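Local coordinates for protein SSD1 (Saccharomyces cerevisiae S288C, PDB 7AM1) that binds messenger RNAs at their untranslated regions and represses translation, as a non-enzymatic member of the RNase II family, at residues Leu574-Gln579 / Arg635-Gly640; Leu25-Leu30 / Gly66-Val71; Tyr879-His884 / Leu909-Lys914. All coordinates share one frame; numbering follows the deposited sequence.

Contact 1 (Leu574-Gln579 / Arg635-Gly640); sequences LRRQMQ and RYFIAG
L574-R576 and R635-I638 run antiparallel as a two-stranded sheet within the RNB domain, their short axes 4.5 Å apart at closest and 131° between their directions. L574 with F637 and R576 with R635 are hydrogen-bonded pairs, each closed by two backbone bonds; between them R575 and Y636 form a non-hydrogen-bonded pair. On the face carrying R575 and Y636, R575 NH1 sits above the centre of the tyrosine ring. R575 CZ lies 4.3 Å from the Y636 centroid, a cation-pi contact in which guanidinium and ring planes are 50° apart. R575 CG is anti to the backbone N (chi1 -176°), and the extended chain carries CD past Y636 CE1. On the other face R576 crosses F637 at about a right angle, with R576 CD above the ring 4.2 Å from its centroid. L574 CB meets F637 CE1 obliquely at 3.4 Å, while L574 CD1 touches A639 CB at 3.7 Å. Both residues of the cation-pi pair have further polar partners: R575 NE forms a salt bridge with D529, and Y636 OH is hydrogen-bonded to H659. D529 thus probably balances the buried charge of R575, while the Y636 face adds attraction; together they likely fix the guanidinium's turn.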
# COMPACT_ATOMS: atom_id res chain seq x y z
N LEU A 574 -12.80 15.69 -5.85
CA LEU A 574 -12.18 15.78 -4.54
C LEU A 574 -11.63 14.41 -4.15
O LEU A 574 -11.73 13.43 -4.90
CB LEU A 574 -13.20 16.29 -3.53
CG LEU A 574 -13.78 17.67 -3.85
CD1 LEU A 574 -14.89 18.04 -2.87
CD2 LEU A 574 -12.69 18.73 -3.84
N ARG A 575 -11.04 14.34 -2.96
CA ARG A 575 -10.45 13.10 -2.47
C ARG A 575 -10.71 13.02 -0.98
O ARG A 575 -10.40 13.96 -0.24
CB ARG A 575 -8.95 13.04 -2.76
CG ARG A 575 -8.28 11.74 -2.36
CD ARG A 575 -6.93 11.62 -3.04
NE ARG A 575 -6.23 10.39 -2.72
CZ ARG A 575 -6.45 9.22 -3.30
NH1 ARG A 575 -7.38 9.08 -4.24
NH2 ARG A 575 -5.74 8.16 -2.93
N ARG A 576 -11.33 11.93 -0.54
CA ARG A 576 -11.65 11.75 0.86
C ARG A 576 -11.04 10.45 1.37
O ARG A 576 -10.55 9.62 0.60
CB ARG A 576 -13.16 11.76 1.11
CG ARG A 576 -13.93 10.61 0.49
CD ARG A 576 -15.38 10.78 0.85
NE ARG A 576 -16.21 9.64 0.47
CZ ARG A 576 -17.33 9.30 1.09
NH1 ARG A 576 -17.75 9.99 2.14
NH2 ARG A 576 -18.03 8.26 0.66
N GLN A 577 -11.08 10.29 2.69
CA GLN A 577 -10.53 9.11 3.33
C GLN A 577 -11.32 8.90 4.61
O GLN A 577 -11.30 9.77 5.50
CB GLN A 577 -9.04 9.28 3.61
CG GLN A 577 -8.28 7.97 3.80
CD GLN A 577 -8.25 7.51 5.25
OE1 GLN A 577 -8.30 8.33 6.17
NE2 GLN A 577 -8.14 6.21 5.44
N MET A 578 -12.04 7.79 4.69
CA MET A 578 -13.01 7.60 5.75
C MET A 578 -12.34 7.15 7.04
O MET A 578 -11.36 6.39 7.03
CB MET A 578 -14.08 6.59 5.33
CG MET A 578 -15.48 6.96 5.79
SD MET A 578 -16.80 6.14 4.86
N GLN A 579 -12.91 7.58 8.16
CA GLN A 579 -12.42 7.17 9.45
C GLN A 579 -12.63 5.67 9.64
O GLN A 579 -13.47 5.06 8.97
CB GLN A 579 -13.13 7.95 10.55
CG GLN A 579 -14.58 7.55 10.78
CD GLN A 579 -15.26 8.39 11.85
OE1 GLN A 579 -14.64 8.74 12.86
NE2 GLN A 579 -16.52 8.72 11.63
N ARG A 635 -10.08 7.88 -1.50
CA ARG A 635 -10.84 7.72 -2.74
C ARG A 635 -11.09 9.07 -3.40
O ARG A 635 -11.54 10.01 -2.73
CB ARG A 635 -12.20 7.06 -2.49
CG ARG A 635 -12.15 5.77 -1.69
CD ARG A 635 -13.52 5.13 -1.61
NE ARG A 635 -13.71 4.20 -2.72
CZ ARG A 635 -14.28 4.50 -3.88
NH1 ARG A 635 -14.76 5.71 -4.12
NH2 ARG A 635 -14.39 3.56 -4.82
N TYR A 636 -10.83 9.16 -4.70
CA TYR A 636 -11.39 10.26 -5.47
C TYR A 636 -12.91 10.13 -5.51
O TYR A 636 -13.47 9.02 -5.49
CB TYR A 636 -10.85 10.27 -6.90
CG TYR A 636 -9.35 10.40 -7.01
CD1 TYR A 636 -8.69 11.54 -6.59
CD2 TYR A 636 -8.61 9.38 -7.58
CE1 TYR A 636 -7.31 11.65 -6.71
CE2 TYR A 636 -7.25 9.48 -7.71
CZ TYR A 636 -6.60 10.61 -7.27
OH TYR A 636 -5.23 10.70 -7.41
N PHE A 637 -13.59 11.27 -5.58
CA PHE A 637 -15.04 11.31 -5.65
C PHE A 637 -15.48 12.66 -6.21
O PHE A 637 -14.72 13.63 -6.20
CB PHE A 637 -15.69 11.07 -4.28
CG PHE A 637 -15.55 12.23 -3.33
CD1 PHE A 637 -14.36 12.45 -2.66
CD2 PHE A 637 -16.61 13.10 -3.13
CE1 PHE A 637 -14.24 13.52 -1.78
CE2 PHE A 637 -16.49 14.17 -2.26
CZ PHE A 637 -15.30 14.38 -1.58
N ILE A 638 -16.72 12.70 -6.69
CA ILE A 638 -17.32 13.93 -7.20
C ILE A 638 -18.20 14.52 -6.11
O ILE A 638 -19.08 13.83 -5.57
CB ILE A 638 -18.12 13.67 -8.49
CG1 ILE A 638 -17.23 12.99 -9.53
CG2 ILE A 638 -18.71 14.97 -9.03
CD1 ILE A 638 -15.93 13.72 -9.83
N ALA A 639 -17.98 15.80 -5.80
CA ALA A 639 -18.55 16.39 -4.59
C ALA A 639 -20.06 16.20 -4.52
O ALA A 639 -20.61 15.93 -3.45
CB ALA A 639 -18.20 17.88 -4.52
N GLY A 640 -20.75 16.34 -5.65
CA GLY A 640 -22.20 16.24 -5.66
C GLY A 640 -22.73 14.85 -5.37
O GLY A 640 -23.93 14.71 -5.09

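Contact 2 (Leu25-Leu30 / Gly66-Val71); sequences LVAGIL and GDLVAV
G28 O receives a nearly straight hydrogen bond from V69 N at 2.8 Å, and L68 CA adds a longer CH...O contact to the same oxygen. Two methyls also crowd it, L68 CD1 at 3.4 Å and V69 CG2 at 3.5 Å. The bond belongs to an antiparallel strand pair in a five-stranded sheet of order 1-2-3-5-4, in which strands 26-32 and 68-73, the first and fourth, pair and so bring the two ends of the order together. That closure is consistent with the OB fold of a cold-shock domain, as in the N-terminal part of RNase II relatives. V26 with V71 and G28 with V69 are hydrogen-bonded pairs; A27 with A70 and I29 with L68, between and beyond them, are non-hydrogen-bonded pairs. Beyond the last bridge, L30 N still bonds to D67 O, and G66 N to L30 O.

On the face of V26 and V71, the two valines meet through V26 CG2 and V71 CG2, 3.7 Å apart. L30, V69 and V71 on this side all rest against V42 of the neighbouring strand 39-43. The opposite face carries I29 and L68, joined through their CD1 atoms at 4.0 Å, and A27, whose CB borders L68 CD1; L213, on the next strand 206-214, touches both A27 and L68. Where the pairing ends, D67 OD2 forms a salt bridge with R215 and accepts a bond from L64 N. G66 has a positive phi, 87°, at which a CB would jam against the carbonyl O of the residue before.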
# COMPACT_ATOMS: atom_id res chain seq x y z
N LEU A 25 -32.72 -2.20 0.09
CA LEU A 25 -31.37 -2.61 -0.27
C LEU A 25 -30.39 -1.50 0.08
O LEU A 25 -30.76 -0.32 0.17
CB LEU A 25 -31.27 -2.94 -1.77
CG LEU A 25 -32.12 -4.08 -2.33
CD1 LEU A 25 -32.02 -4.10 -3.84
CD2 LEU A 25 -31.68 -5.41 -1.74
N VAL A 26 -29.13 -1.88 0.26
CA VAL A 26 -28.04 -0.94 0.45
C VAL A 26 -26.90 -1.33 -0.48
O VAL A 26 -26.67 -2.52 -0.72
CB VAL A 26 -27.55 -0.90 1.92
CG1 VAL A 26 -28.63 -0.31 2.82
CG2 VAL A 26 -27.15 -2.28 2.40
N ALA A 27 -26.21 -0.33 -1.01
CA ALA A 27 -25.11 -0.54 -1.93
C ALA A 27 -23.77 -0.38 -1.22
O ALA A 27 -23.67 0.29 -0.19
CB ALA A 27 -25.20 0.43 -3.11
N GLY A 28 -22.74 -1.00 -1.79
CA GLY A 28 -21.42 -0.96 -1.18
C GLY A 28 -20.44 -1.74 -2.01
O GLY A 28 -20.79 -2.41 -2.99
N ILE A 29 -19.18 -1.65 -1.60
CA ILE A 29 -18.06 -2.27 -2.31
C ILE A 29 -17.74 -3.59 -1.63
O ILE A 29 -17.58 -3.65 -0.40
CB ILE A 29 -16.84 -1.34 -2.32
CG1 ILE A 29 -17.15 -0.05 -3.10
CG2 ILE A 29 -15.64 -2.04 -2.94
CD1 ILE A 29 -17.34 -0.26 -4.59
N LEU A 30 -17.66 -4.66 -2.42
CA LEU A 30 -17.37 -5.99 -1.89
C LEU A 30 -15.87 -6.16 -1.69
O LEU A 30 -15.08 -5.83 -2.58
CB LEU A 30 -17.91 -7.05 -2.84
CG LEU A 30 -17.78 -8.51 -2.39
CD1 LEU A 30 -19.08 -9.01 -1.77
CD2 LEU A 30 -17.38 -9.40 -3.56
N GLY A 66 -13.95 -5.88 -5.38
CA GLY A 66 -14.04 -4.54 -5.92
C GLY A 66 -15.37 -4.18 -6.54
O GLY A 66 -15.61 -3.00 -6.83
N ASP A 67 -16.24 -5.17 -6.77
CA ASP A 67 -17.56 -4.89 -7.32
C ASP A 67 -18.33 -3.94 -6.41
O ASP A 67 -18.25 -4.02 -5.18
CB ASP A 67 -18.36 -6.19 -7.47
CG ASP A 67 -17.96 -7.00 -8.69
OD1 ASP A 67 -17.09 -6.55 -9.46
OD2 ASP A 67 -18.53 -8.10 -8.87
N LEU A 68 -19.08 -3.03 -7.04
CA LEU A 68 -20.18 -2.36 -6.37
C LEU A 68 -21.40 -3.28 -6.42
O LEU A 68 -21.83 -3.67 -7.51
CB LEU A 68 -20.48 -1.03 -7.04
CG LEU A 68 -21.62 -0.21 -6.42
CD1 LEU A 68 -21.24 0.28 -5.04
CD2 LEU A 68 -22.00 0.95 -7.33
N VAL A 69 -21.92 -3.66 -5.25
CA VAL A 69 -23.01 -4.62 -5.17
C VAL A 69 -24.18 -4.02 -4.41
O VAL A 69 -24.01 -3.13 -3.57
CB VAL A 69 -22.55 -5.94 -4.50
CG1 VAL A 69 -21.55 -6.66 -5.37
CG2 VAL A 69 -21.96 -5.66 -3.12
N ALA A 70 -25.37 -4.51 -4.72
CA ALA A 70 -26.57 -4.28 -3.92
C ALA A 70 -26.77 -5.48 -3.01
O ALA A 70 -26.80 -6.62 -3.48
CB ALA A 70 -27.79 -4.08 -4.82
N VAL A 71 -26.88 -5.22 -1.70
CA VAL A 71 -27.02 -6.29 -0.72
C VAL A 71 -28.34 -6.11 0.01
O VAL A 71 -28.75 -4.98 0.31
CB VAL A 71 -25.84 -6.36 0.27
CG1 VAL A 71 -24.59 -5.73 -0.34
CG2 VAL A 71 -26.19 -5.72 1.60

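Contact 3 (Tyr879-His884 / Leu909-Lys914)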
# COMPACT_ATOMS: atom_id res chain seq x y z
N TYR A 879 9.89 -26.52 29.84
CA TYR A 879 10.88 -25.53 29.39
C TYR A 879 10.09 -24.38 28.75
O TYR A 879 9.77 -24.40 27.56
CB TYR A 879 11.87 -26.17 28.42
CG TYR A 879 12.64 -27.31 29.06
CD1 TYR A 879 12.11 -28.59 29.10
CD2 TYR A 879 13.88 -27.09 29.65
CE1 TYR A 879 12.80 -29.63 29.70
CE2 TYR A 879 14.58 -28.13 30.25
CZ TYR A 879 14.03 -29.40 30.27
OH TYR A 879 14.72 -30.43 30.87
N ILE A 880 9.82 -23.36 29.56
CA ILE A 880 8.80 -22.36 29.26
C ILE A 880 9.45 -21.06 28.80
O ILE A 880 10.38 -20.56 29.44
CB ILE A 880 7.90 -22.10 30.48
CG1 ILE A 880 7.24 -23.40 30.94
CG2 ILE A 880 6.88 -21.02 30.18
CD1 ILE A 880 6.36 -23.25 32.16
N GLN A 881 8.94 -20.51 27.69
CA GLN A 881 9.27 -19.17 27.24
C GLN A 881 8.00 -18.33 27.26
O GLN A 881 6.97 -18.76 26.74
CB GLN A 881 9.88 -19.17 25.83
CG GLN A 881 10.27 -17.78 25.34
CD GLN A 881 10.74 -17.77 23.90
OE1 GLN A 881 10.64 -18.78 23.20
NE2 GLN A 881 11.24 -16.62 23.44
N GLU A 882 8.08 -17.14 27.85
CA GLU A 882 6.96 -16.22 27.89
C GLU A 882 7.03 -15.26 26.71
O GLU A 882 8.08 -14.66 26.45
CB GLU A 882 6.94 -15.42 29.20
CG GLU A 882 7.06 -16.25 30.45
CD GLU A 882 6.91 -15.42 31.71
OE1 GLU A 882 7.02 -14.17 31.62
OE2 GLU A 882 6.69 -16.01 32.79
N ILE A 883 5.92 -15.12 26.00
CA ILE A 883 5.78 -14.18 24.89
C ILE A 883 4.83 -13.08 25.33
O ILE A 883 3.65 -13.34 25.59
CB ILE A 883 5.27 -14.88 23.61
CG1 ILE A 883 6.09 -16.14 23.31
CG2 ILE A 883 5.32 -13.92 22.43
CD1 ILE A 883 7.54 -15.87 22.97
N HIS A 884 5.34 -11.85 25.41
CA HIS A 884 4.57 -10.69 25.83
C HIS A 884 4.48 -9.69 24.69
O HIS A 884 5.41 -9.55 23.89
CB HIS A 884 5.21 -9.98 27.04
CG HIS A 884 5.28 -10.81 28.28
ND1 HIS A 884 4.37 -10.68 29.31
CD2 HIS A 884 6.15 -11.76 28.67
CE1 HIS A 884 4.68 -11.53 30.27
NE2 HIS A 884 5.75 -12.20 29.91
N LEU A 909 13.31 -18.37 17.77
CA LEU A 909 14.48 -19.13 18.19
C LEU A 909 14.13 -19.94 19.43
O LEU A 909 13.47 -19.44 20.35
CB LEU A 909 15.63 -18.16 18.48
CG LEU A 909 17.01 -18.74 18.82
CD1 LEU A 909 17.63 -19.38 17.60
CD2 LEU A 909 17.93 -17.66 19.39
N ASN A 910 14.53 -21.20 19.44
CA ASN A 910 14.34 -22.02 20.63
C ASN A 910 15.36 -21.63 21.69
O ASN A 910 16.56 -21.92 21.54
CB ASN A 910 14.47 -23.51 20.30
CG ASN A 910 14.17 -24.41 21.49
OD1 ASN A 910 14.09 -23.95 22.63
ND2 ASN A 910 14.02 -25.70 21.23
N PRO A 911 14.95 -20.99 22.79
CA PRO A 911 15.93 -20.60 23.81
C PRO A 911 16.49 -21.77 24.57
O PRO A 911 17.48 -21.60 25.30
CB PRO A 911 15.13 -19.66 24.72
CG PRO A 911 13.74 -20.11 24.60
CD PRO A 911 13.57 -20.66 23.20
N PHE A 912 15.90 -22.96 24.47
CA PHE A 912 16.42 -24.15 25.13
C PHE A 912 17.14 -25.08 24.17
O PHE A 912 17.10 -26.31 24.34
CB PHE A 912 15.29 -24.89 25.84
CG PHE A 912 14.56 -24.06 26.83
CD1 PHE A 912 15.04 -23.91 28.12
CD2 PHE A 912 13.38 -23.42 26.49
CE1 PHE A 912 14.36 -23.14 29.04
CE2 PHE A 912 12.70 -22.65 27.40
CZ PHE A 912 13.19 -22.51 28.68
N MET A 913 17.81 -24.53 23.17
CA MET A 913 18.68 -25.28 22.28
C MET A 913 20.07 -25.37 22.91
O MET A 913 20.47 -24.53 23.72
CB MET A 913 18.76 -24.63 20.90
CG MET A 913 19.32 -23.21 20.91
SD MET A 913 19.38 -22.47 19.27
CE MET A 913 20.52 -23.61 18.47
N LYS A 914 20.82 -26.39 22.50
CA LYS A 914 22.19 -26.57 23.00
C LYS A 914 23.20 -25.75 22.20
O LYS A 914 23.16 -25.73 20.96
CB LYS A 914 22.57 -28.05 22.96
O HOH W 1 12.67 -16.67 20.71
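The F912 ring lies against the start of strand 878-884: Y879 CB stands over the centre of one face, 3.6 Å from the centroid and close to the ring normal, while I880 O sits in plane at the edge. The Y879 ring turns its own edge toward the F912 face, an edge-to-face pair with centroids 5.5 Å apart and planes at 71°. Y879 CD2 makes the closest approach between the two rings, 3.7 Å from F912 CD1.

Q881, two residues along on the same side of the strand, has CG anti to the backbone N (chi1 -178°) and an extended chain that crosses P911 obliquely. Its OE1 lies 3.5 Å from P911 CD and accepts a hydrogen bond from W782 NE1. Q881 NE2 donates to a water that in turn donates to L909 O at 2.9 Å. The loop itself makes a type I turn from N910 to M913, with an Asx turn in which N910 OD1 accepts from F912 N at 2.8 Å.

An alanine in place of F912 would probably leave Y879 CB and the Y879 ring edge without their aromatic partner and open a gap beside the I880 carbonyl. With no direct hydrogen bond between the segments, the C-terminal loop's hold on this strand probably rests mainly on the fit of the F912 ring over Y879, with the water bridge as polar link.

In the fold
Contacts 1 and 2 are near neighbours on the same side of the chain's centre, about 17 Å apart between centres and about 5 Å between nearest atoms, without touching. One belongs to the RNB domain, the other to the N-terminal sheet of five strands, and they follow each other along the chain. Contact 3 is remote: its centre lies about 49 Å from that of contact 1, across the chain's centre, and about 48 Å from that of contact 2, in the C-terminal part. A bound pentaethylene glycol, probably from the crystallisation liquor, lies about 6 Å from the D67 side chain of contact 2.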